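Local coordinates for torso (Bombyx mori, PDB 5AOQ), which is a probable receptor tyrosine kinase that binds prothoracicotropic hormone, here seen as its extracellular part, stimulating MAPK signalling and helping to start metamorphosis, at residues Asp29-Leu34 with Cys46-Glu51; Thr76-His81 with Asn104-Glu109. One frame throughout, in Å; residues are numbered along the deposited sequence.

Contact 1 (Asp29-Leu34 with Cys46-Glu51); sequences DVCYSL and CKTNFE
The one ring that crosses this contact is that of Phe50, and it is met at its edge. CG2 of Val30 lies in the plane of the ring, 4.0 Å from Phe50 CZ, so the two side chains touch tip to tip. The Phe50 side chain also packs on Leu23 and Leu131. The phenyl reaches the helix because CG stands anti to its own carbonyl carbon, which brings the end of the side chain nearer than CB. Tyr32, on the helix, points away from 46-51, and its side chain packs on Leu43. Val30 uses both branches. CG1, anti to the backbone N, crosses obliquely over Thr48 and sits 4.0 Å from Thr48 CG2. The covalent link lies one residue further along. Cys31 SG and Cys46 SG form a disulfide of 2.0 Å with a chi3 of -83°. It ties helix 27-38 to the loop that precedes strand 55-56, within the first of the receptor's three very unusual FN3 domains. The two half-cystines are built differently. SG of Cys31 is anti to the carbonyl carbon (chi1 -74°), while SG of Cys46 is anti to the backbone N (chi1 -174°). The bridge brings Cys31 CA and Cys46 CA to 5.8 Å. Tyr25 of the second subunit packs on both cysteines. Thr48 turns its hydroxyl past the bridge, with OG1 3.9 Å from Cys31 SG. This polar atom is buried, and a hydrogen bond with the backbone O of Gly129 satisfies it. Past Thr48 the loop folds into an Asx turn. There Asn49 OD1 accepts from Glu51 N at 2.9 Å, in the plane of the amide carbonyl.

Contact 2 (Thr76-His81 with Asn104-Glu109); sequences TEPSEH and NNVFGE
Val106 has the largest share of this contact, and its side chain lies against the backbone of residues 76-78. CB sits 3.3 Å from Thr76 O. CG1, anti to the carbonyl carbon (chi1 -68°), lies 3.5 Å from Thr76 O and 3.6 Å from Pro78 N. The same methyl touches the proline ring, with CG1 3.8 Å from Pro78 CB and CD nearly as close. Valine and proline thus lie side by side, pointing the same way. The backbone O of Val106 accepts from Thr76 N at 2.6 Å, in the carbonyl plane. Thr76 OG1 lies near this oxygen and has a weak hydrogen bond with Gln83.

The two segments run antiparallel. They prolong the pairing of strands 71-75 and 107-111 of the first FN3 domain, where Gly108 bonds through its backbone to Phe74. Further out, Asn104 N donates to Ser79 O at 2.9 Å and 166°. Both chains turn close to this bond. Ser79 OG accepts from His81 N in an ST turn. Asn105 OD1 accepts from Phe107 N in an Asx turn, with the donor well above the carbonyl plane. Within strand 107-111, Glu109 OE1 forms a salt bridge with NZ of Lys204, a residue implicated in binding the hormone.

Contact 1 is buried and contact 2 is at the surface, though both belong to the first FN3 domain. Their centres are about 18 Å apart, their nearest atoms about 8 Å, and they do not touch. They follow one another along the chain and share no element: contact 1 joins a helix to a loop, contact 2 a loop to a strand and its lead-in. No hydrogen bond crosses contact 1, which relies on a covalent link and apolar packing. Contact 2 has no covalent link and is held mainly by backbone hydrogen bonds. Contact 1 faces the second subunit, whereas contact 2 ends beside the second FN3 domain.

Contact 1 (Asp29-Leu34 with Cys46-Glu51)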
ATOM      1  N   ASP A  29       6.372 -18.135   0.906  1.00 31.31           N
ATOM      2  CA  ASP A  29       7.278 -17.055   1.279  1.00 31.88           C
ATOM      3  C   ASP A  29       8.734 -17.473   1.096  1.00 32.00           C
ATOM      4  O   ASP A  29       9.506 -16.801   0.402  1.00 32.60           O
ATOM      5  CB  ASP A  29       7.034 -16.638   2.730  1.00 31.80           C
ATOM      6  CG  ASP A  29       5.628 -16.113   2.960  1.00 31.80           C
ATOM      7  OD1 ASP A  29       5.163 -15.274   2.162  1.00 32.23           O
ATOM      8  OD2 ASP A  29       4.988 -16.544   3.943  1.00 31.40           O
ATOM      9  N   VAL A  30       9.098 -18.593   1.714  1.00 20.50           N
ATOM     10  CA  VAL A  30      10.474 -19.081   1.661  1.00 20.60           C
ATOM     11  C   VAL A  30      10.894 -19.381   0.225  1.00 20.84           C
ATOM     12  O   VAL A  30      12.024 -19.098  -0.168  1.00 21.35           O
ATOM     13  CB  VAL A  30      10.662 -20.349   2.526  1.00 19.94           C
ATOM     14  CG1 VAL A  30      12.076 -20.912   2.370  1.00 20.07           C
ATOM     15  CG2 VAL A  30      10.376 -20.041   3.987  1.00 19.81           C
ATOM     16  N   CYS A  31       9.983 -19.953  -0.555  1.00 20.54           N
ATOM     17  CA  CYS A  31      10.306 -20.340  -1.921  1.00 20.78           C
ATOM     18  C   CYS A  31      10.440 -19.124  -2.829  1.00 21.58           C
ATOM     19  O   CYS A  31      11.311 -19.091  -3.696  1.00 22.07           O
ATOM     20  CB  CYS A  31       9.248 -21.292  -2.476  1.00 20.29           C
ATOM     21  SG  CYS A  31       9.332 -22.964  -1.803  1.00 19.44           S
ATOM     22  N   TYR A  32       9.585 -18.125  -2.631  1.00 42.37           N
ATOM     23  CA  TYR A  32       9.701 -16.876  -3.381  1.00 43.17           C
ATOM     24  C   TYR A  32      11.005 -16.164  -3.043  1.00 43.73           C
ATOM     25  O   TYR A  32      11.815 -15.883  -3.928  1.00 44.34           O
ATOM     26  CB  TYR A  32       8.515 -15.950  -3.095  1.00 43.24           C
ATOM     27  CG  TYR A  32       7.249 -16.282  -3.860  1.00 43.06           C
ATOM     28  CD1 TYR A  32       6.811 -17.593  -3.995  1.00 42.44           C
ATOM     29  CD2 TYR A  32       6.488 -15.277  -4.441  1.00 43.54           C
ATOM     30  CE1 TYR A  32       5.654 -17.892  -4.690  1.00 42.34           C
ATOM     31  CE2 TYR A  32       5.331 -15.567  -5.139  1.00 43.44           C
ATOM     32  CZ  TYR A  32       4.918 -16.875  -5.260  1.00 42.85           C
ATOM     33  OH  TYR A  32       3.767 -17.169  -5.952  1.00 42.82           O
ATOM     34  N   SER A  33      11.222 -15.914  -1.754  1.00 40.55           N
ATOM     35  CA  SER A  33      12.406 -15.180  -1.308  1.00 41.13           C
ATOM     36  C   SER A  33      13.716 -15.796  -1.806  1.00 41.37           C
ATOM     37  O   SER A  33      14.739 -15.115  -1.858  1.00 42.06           O
ATOM     38  CB  SER A  33      12.423 -15.101   0.217  1.00 40.85           C
ATOM     39  OG  SER A  33      12.338 -16.396   0.779  1.00 40.09           O
ATOM     40  N   LEU A  34      13.676 -17.076  -2.172  1.00 40.29           N
ATOM     41  CA  LEU A  34      14.841 -17.754  -2.736  1.00 40.52           C
ATOM     42  C   LEU A  34      14.734 -17.861  -4.255  1.00 40.88           C
ATOM     43  O   LEU A  34      15.747 -17.879  -4.955  1.00 41.47           O
ATOM     44  CB  LEU A  34      15.003 -19.150  -2.134  1.00 39.77           C
ATOM     45  CG  LEU A  34      15.415 -19.241  -0.663  1.00 39.50           C
ATOM     46  CD1 LEU A  34      15.432 -20.695  -0.218  1.00 38.74           C
ATOM     47  CD2 LEU A  34      16.773 -18.598  -0.429  1.00 40.25           C
ATOM     48  N   CYS A  46      11.515 -25.723  -5.849  1.00 42.23           N
ATOM     49  CA  CYS A  46      11.691 -25.418  -4.436  1.00 40.82           C
ATOM     50  C   CYS A  46      11.233 -26.617  -3.619  1.00 38.87           C
ATOM     51  O   CYS A  46      10.041 -26.920  -3.571  1.00 38.10           O
ATOM     52  CB  CYS A  46      10.911 -24.165  -4.049  1.00 40.99           C
ATOM     53  SG  CYS A  46      11.178 -23.592  -2.362  1.00 39.79           S
ATOM     54  N   LYS A  47      12.180 -27.297  -2.983  1.00 46.13           N
ATOM     55  CA  LYS A  47      11.883 -28.481  -2.186  1.00 44.91           C
ATOM     56  C   LYS A  47      11.870 -28.172  -0.694  1.00 43.58           C
ATOM     57  O   LYS A  47      12.358 -28.956   0.120  1.00 43.21           O
ATOM     58  CB  LYS A  47      12.881 -29.594  -2.507  1.00 45.99           C
ATOM     59  CG  LYS A  47      13.058 -29.835  -4.005  1.00 47.72           C
ATOM     60  CD  LYS A  47      11.723 -30.179  -4.671  1.00 47.38           C
ATOM     61  CE  LYS A  47      11.848 -30.303  -6.178  1.00 52.38           C
ATOM     62  NZ  LYS A  47      10.542 -30.648  -6.811  1.00 52.37           N
ATOM     63  N   THR A  48      11.304 -27.020  -0.347  1.00 36.08           N
ATOM     64  CA  THR A  48      11.151 -26.636   1.048  1.00 35.03           C
ATOM     65  C   THR A  48       9.930 -27.329   1.641  1.00 34.16           C
ATOM     66  O   THR A  48       8.802 -27.125   1.188  1.00 34.41           O
ATOM     67  CB  THR A  48      10.994 -25.110   1.210  1.00 35.58           C
ATOM     68  OG1 THR A  48      12.066 -24.437   0.539  1.00 37.00           O
ATOM     69  CG2 THR A  48      10.990 -24.720   2.684  1.00 34.74           C
ATOM     70  N   ASN A  49      10.176 -28.151   2.656  1.00 36.26           N
ATOM     71  CA  ASN A  49       9.136 -28.928   3.318  1.00 35.96           C
ATOM     72  C   ASN A  49       9.249 -28.791   4.832  1.00 35.38           C
ATOM     73  O   ASN A  49      10.219 -29.250   5.433  1.00 35.49           O
ATOM     74  CB  ASN A  49       9.238 -30.401   2.905  1.00 36.57           C
ATOM     75  CG  ASN A  49       7.979 -31.188   3.214  1.00 36.95           C
ATOM     76  OD1 ASN A  49       7.303 -30.939   4.211  1.00 36.73           O
ATOM     77  ND2 ASN A  49       7.664 -32.155   2.359  1.00 37.89           N
ATOM     78  N   PHE A  50       8.255 -28.155   5.445  1.00 28.29           N
ATOM     79  CA  PHE A  50       8.263 -27.941   6.889  1.00 27.98           C
ATOM     80  C   PHE A  50       7.787 -29.169   7.657  1.00 28.36           C
ATOM     81  O   PHE A  50       8.054 -29.304   8.851  1.00 28.30           O
ATOM     82  CB  PHE A  50       7.387 -26.744   7.256  1.00 28.35           C
ATOM     83  CG  PHE A  50       8.024 -25.417   6.972  1.00 28.64           C
ATOM     84  CD1 PHE A  50       8.817 -24.802   7.924  1.00 28.91           C
ATOM     85  CD2 PHE A  50       7.829 -24.782   5.758  1.00 29.28           C
ATOM     86  CE1 PHE A  50       9.403 -23.580   7.672  1.00 29.81           C
ATOM     87  CE2 PHE A  50       8.415 -23.558   5.499  1.00 30.25           C
ATOM     88  CZ  PHE A  50       9.203 -22.957   6.458  1.00 30.52           C
ATOM     89  N   GLU A  51       7.085 -30.061   6.968  1.00 29.07           N
ATOM     90  CA  GLU A  51       6.512 -31.240   7.605  1.00 30.11           C
ATOM     91  C   GLU A  51       7.507 -32.399   7.636  1.00 30.60           C
ATOM     92  O   GLU A  51       7.302 -33.378   8.352  1.00 31.85           O
ATOM     93  CB  GLU A  51       5.224 -31.643   6.884  1.00 31.16           C
ATOM     94  CG  GLU A  51       4.070 -30.680   7.153  1.00 31.51           C
ATOM     95  CD  GLU A  51       2.812 -31.024   6.381  1.00 32.82           C
ATOM     96  OE1 GLU A  51       2.897 -31.195   5.147  1.00 32.65           O
ATOM     97  OE2 GLU A  51       1.735 -31.112   7.009  1.00 34.25           O
TER

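Contact 2 (Thr76-His81 with Asn104-Glu109)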
ATOM      1  N   THR A  76      22.733 -13.012  14.753  1.00 51.65           N
ATOM      2  CA  THR A  76      23.161 -14.383  14.512  1.00 52.06           C
ATOM      3  C   THR A  76      24.635 -14.424  14.143  1.00 54.35           C
ATOM      4  O   THR A  76      25.267 -13.384  13.956  1.00 55.49           O
ATOM      5  CB  THR A  76      22.352 -15.033  13.382  1.00 50.95           C
ATOM      6  OG1 THR A  76      22.838 -14.575  12.114  1.00 51.89           O
ATOM      7  CG2 THR A  76      20.885 -14.689  13.515  1.00 49.00           C
ATOM      8  N   GLU A  77      25.180 -15.630  14.047  1.00 44.28           N
ATOM      9  CA  GLU A  77      26.545 -15.806  13.581  1.00 46.73           C
ATOM     10  C   GLU A  77      26.524 -15.843  12.056  1.00 46.91           C
ATOM     11  O   GLU A  77      25.593 -16.394  11.466  1.00 45.37           O
ATOM     12  CB  GLU A  77      27.152 -17.081  14.163  1.00 47.85           C
ATOM     13  CG  GLU A  77      27.312 -17.025  15.675  1.00 48.02           C
ATOM     14  CD  GLU A  77      27.897 -18.296  16.259  1.00 49.26           C
ATOM     15  OE1 GLU A  77      27.844 -19.347  15.588  1.00 49.32           O
ATOM     16  OE2 GLU A  77      28.410 -18.241  17.398  1.00 50.28           O
ATOM     17  N   PRO A  78      27.542 -15.253  11.410  1.00 51.77           N
ATOM     18  CA  PRO A  78      27.537 -15.173   9.945  1.00 52.05           C
ATOM     19  C   PRO A  78      27.567 -16.551   9.293  1.00 52.31           C
ATOM     20  O   PRO A  78      28.513 -17.309   9.508  1.00 54.21           O
ATOM     21  CB  PRO A  78      28.812 -14.383   9.631  1.00 54.62           C
ATOM     22  CG  PRO A  78      29.701 -14.622  10.800  1.00 56.24           C
ATOM     23  CD  PRO A  78      28.789 -14.721  11.985  1.00 54.13           C
ATOM     24  N   SER A  79      26.540 -16.858   8.505  1.00 48.08           N
ATOM     25  CA  SER A  79      26.432 -18.158   7.851  1.00 48.16           C
ATOM     26  C   SER A  79      26.471 -18.031   6.336  1.00 48.68           C
ATOM     27  O   SER A  79      25.937 -17.081   5.763  1.00 47.82           O
ATOM     28  CB  SER A  79      25.140 -18.859   8.275  1.00 45.77           C
ATOM     29  OG  SER A  79      24.990 -20.092   7.597  1.00 45.84           O
ATOM     30  N   GLU A  80      27.115 -19.002   5.697  1.00 41.60           N
ATOM     31  CA  GLU A  80      27.203 -19.053   4.244  1.00 42.32           C
ATOM     32  C   GLU A  80      25.839 -19.323   3.618  1.00 40.02           C
ATOM     33  O   GLU A  80      25.595 -18.970   2.464  1.00 40.02           O
ATOM     34  CB  GLU A  80      28.205 -20.127   3.816  1.00 44.72           C
ATOM     35  CG  GLU A  80      27.860 -21.527   4.303  1.00 44.14           C
ATOM     36  CD  GLU A  80      28.900 -22.557   3.913  1.00 46.81           C
ATOM     37  OE1 GLU A  80      29.915 -22.174   3.292  1.00 49.20           O
ATOM     38  OE2 GLU A  80      28.708 -23.750   4.230  1.00 46.67           O
ATOM     39  N   HIS A  81      24.954 -19.952   4.389  1.00 50.34           N
ATOM     40  CA  HIS A  81      23.623 -20.308   3.907  1.00 48.27           C
ATOM     41  C   HIS A  81      22.578 -19.295   4.359  1.00 46.30           C
ATOM     42  O   HIS A  81      22.833 -18.479   5.246  1.00 46.34           O
ATOM     43  CB  HIS A  81      23.224 -21.698   4.407  1.00 47.61           C
ATOM     44  CG  HIS A  81      24.307 -22.724   4.285  1.00 49.75           C
ATOM     45  ND1 HIS A  81      24.689 -23.265   3.076  1.00 51.10           N
ATOM     46  CD2 HIS A  81      25.080 -23.320   5.224  1.00 50.95           C
ATOM     47  CE1 HIS A  81      25.657 -24.143   3.274  1.00 53.10           C
ATOM     48  NE2 HIS A  81      25.913 -24.194   4.569  1.00 53.06           N
ATOM     49  N   ASN A 104      25.662 -14.256   5.138  1.00 50.21           N
ATOM     50  CA  ASN A 104      26.679 -13.269   5.516  1.00 52.67           C
ATOM     51  C   ASN A 104      26.142 -12.168   6.435  1.00 52.90           C
ATOM     52  O   ASN A 104      26.841 -11.738   7.353  1.00 53.80           O
ATOM     53  CB  ASN A 104      27.316 -12.642   4.272  1.00 55.97           C
ATOM     54  CG  ASN A 104      27.959 -13.674   3.365  1.00 56.40           C
ATOM     55  OD1 ASN A 104      29.140 -13.992   3.512  1.00 57.69           O
ATOM     56  ND2 ASN A 104      27.186 -14.203   2.424  1.00 55.70           N
ATOM     57  N   ASN A 105      24.917 -11.708   6.195  1.00 52.84           N
ATOM     58  CA  ASN A 105      24.274 -10.770   7.109  1.00 53.18           C
ATOM     59  C   ASN A 105      23.983 -11.481   8.425  1.00 50.42           C
ATOM     60  O   ASN A 105      23.817 -12.702   8.444  1.00 48.00           O
ATOM     61  CB  ASN A 105      22.992 -10.206   6.499  1.00 53.78           C
ATOM     62  CG  ASN A 105      22.598  -8.869   7.100  1.00 56.01           C
ATOM     63  OD1 ASN A 105      22.851  -8.605   8.276  1.00 55.86           O
ATOM     64  ND2 ASN A 105      21.976  -8.018   6.291  1.00 58.52           N
ATOM     65  N   VAL A 106      23.917 -10.725   9.518  1.00 48.99           N
ATOM     66  CA  VAL A 106      23.838 -11.316  10.852  1.00 47.06           C
ATOM     67  C   VAL A 106      22.690 -10.778  11.706  1.00 46.77           C
ATOM     68  O   VAL A 106      22.309 -11.405  12.694  1.00 44.94           O
ATOM     69  CB  VAL A 106      25.155 -11.094  11.624  1.00 48.61           C
ATOM     70  CG1 VAL A 106      26.285 -11.896  10.991  1.00 48.75           C
ATOM     71  CG2 VAL A 106      25.505  -9.612  11.679  1.00 52.04           C
ATOM     72  N   PHE A 107      22.141  -9.627  11.328  1.00 32.82           N
ATOM     73  CA  PHE A 107      21.050  -9.018  12.084  1.00 33.28           C
ATOM     74  C   PHE A 107      19.697  -9.293  11.438  1.00 32.22           C
ATOM     75  O   PHE A 107      19.575  -9.299  10.212  1.00 32.74           O
ATOM     76  CB  PHE A 107      21.273  -7.511  12.214  1.00 37.16           C
ATOM     77  CG  PHE A 107      22.327  -7.145  13.219  1.00 38.53           C
ATOM     78  CD1 PHE A 107      22.053  -7.196  14.577  1.00 38.05           C
ATOM     79  CD2 PHE A 107      23.593  -6.757  12.811  1.00 40.61           C
ATOM     80  CE1 PHE A 107      23.018  -6.865  15.507  1.00 39.64           C
ATOM     81  CE2 PHE A 107      24.562  -6.424  13.737  1.00 42.22           C
ATOM     82  CZ  PHE A 107      24.274  -6.478  15.087  1.00 41.73           C
ATOM     83  N   GLY A 108      18.684  -9.522  12.270  1.00 30.51           N
ATOM     84  CA  GLY A 108      17.342  -9.782  11.776  1.00 29.83           C
ATOM     85  C   GLY A 108      16.250  -9.280  12.700  1.00 30.76           C
ATOM     86  O   GLY A 108      16.503  -8.981  13.869  1.00 31.26           O
ATOM     87  N   GLU A 109      15.032  -9.195  12.170  1.00 42.55           N
ATOM     88  CA  GLU A 109      13.885  -8.702  12.930  1.00 43.97           C
ATOM     89  C   GLU A 109      12.642  -9.578  12.763  1.00 42.34           C
ATOM     90  O   GLU A 109      12.374 -10.102  11.681  1.00 41.55           O
ATOM     91  CB  GLU A 109      13.556  -7.265  12.517  1.00 48.23           C
ATOM     92  CG  GLU A 109      12.422  -6.638  13.318  1.00 50.52           C
ATOM     93  CD  GLU A 109      12.089  -5.233  12.862  1.00 55.33           C
ATOM     94  OE1 GLU A 109      12.453  -4.872  11.722  1.00 56.71           O
ATOM     95  OE2 GLU A 109      11.459  -4.487  13.642  1.00 58.12           O
TER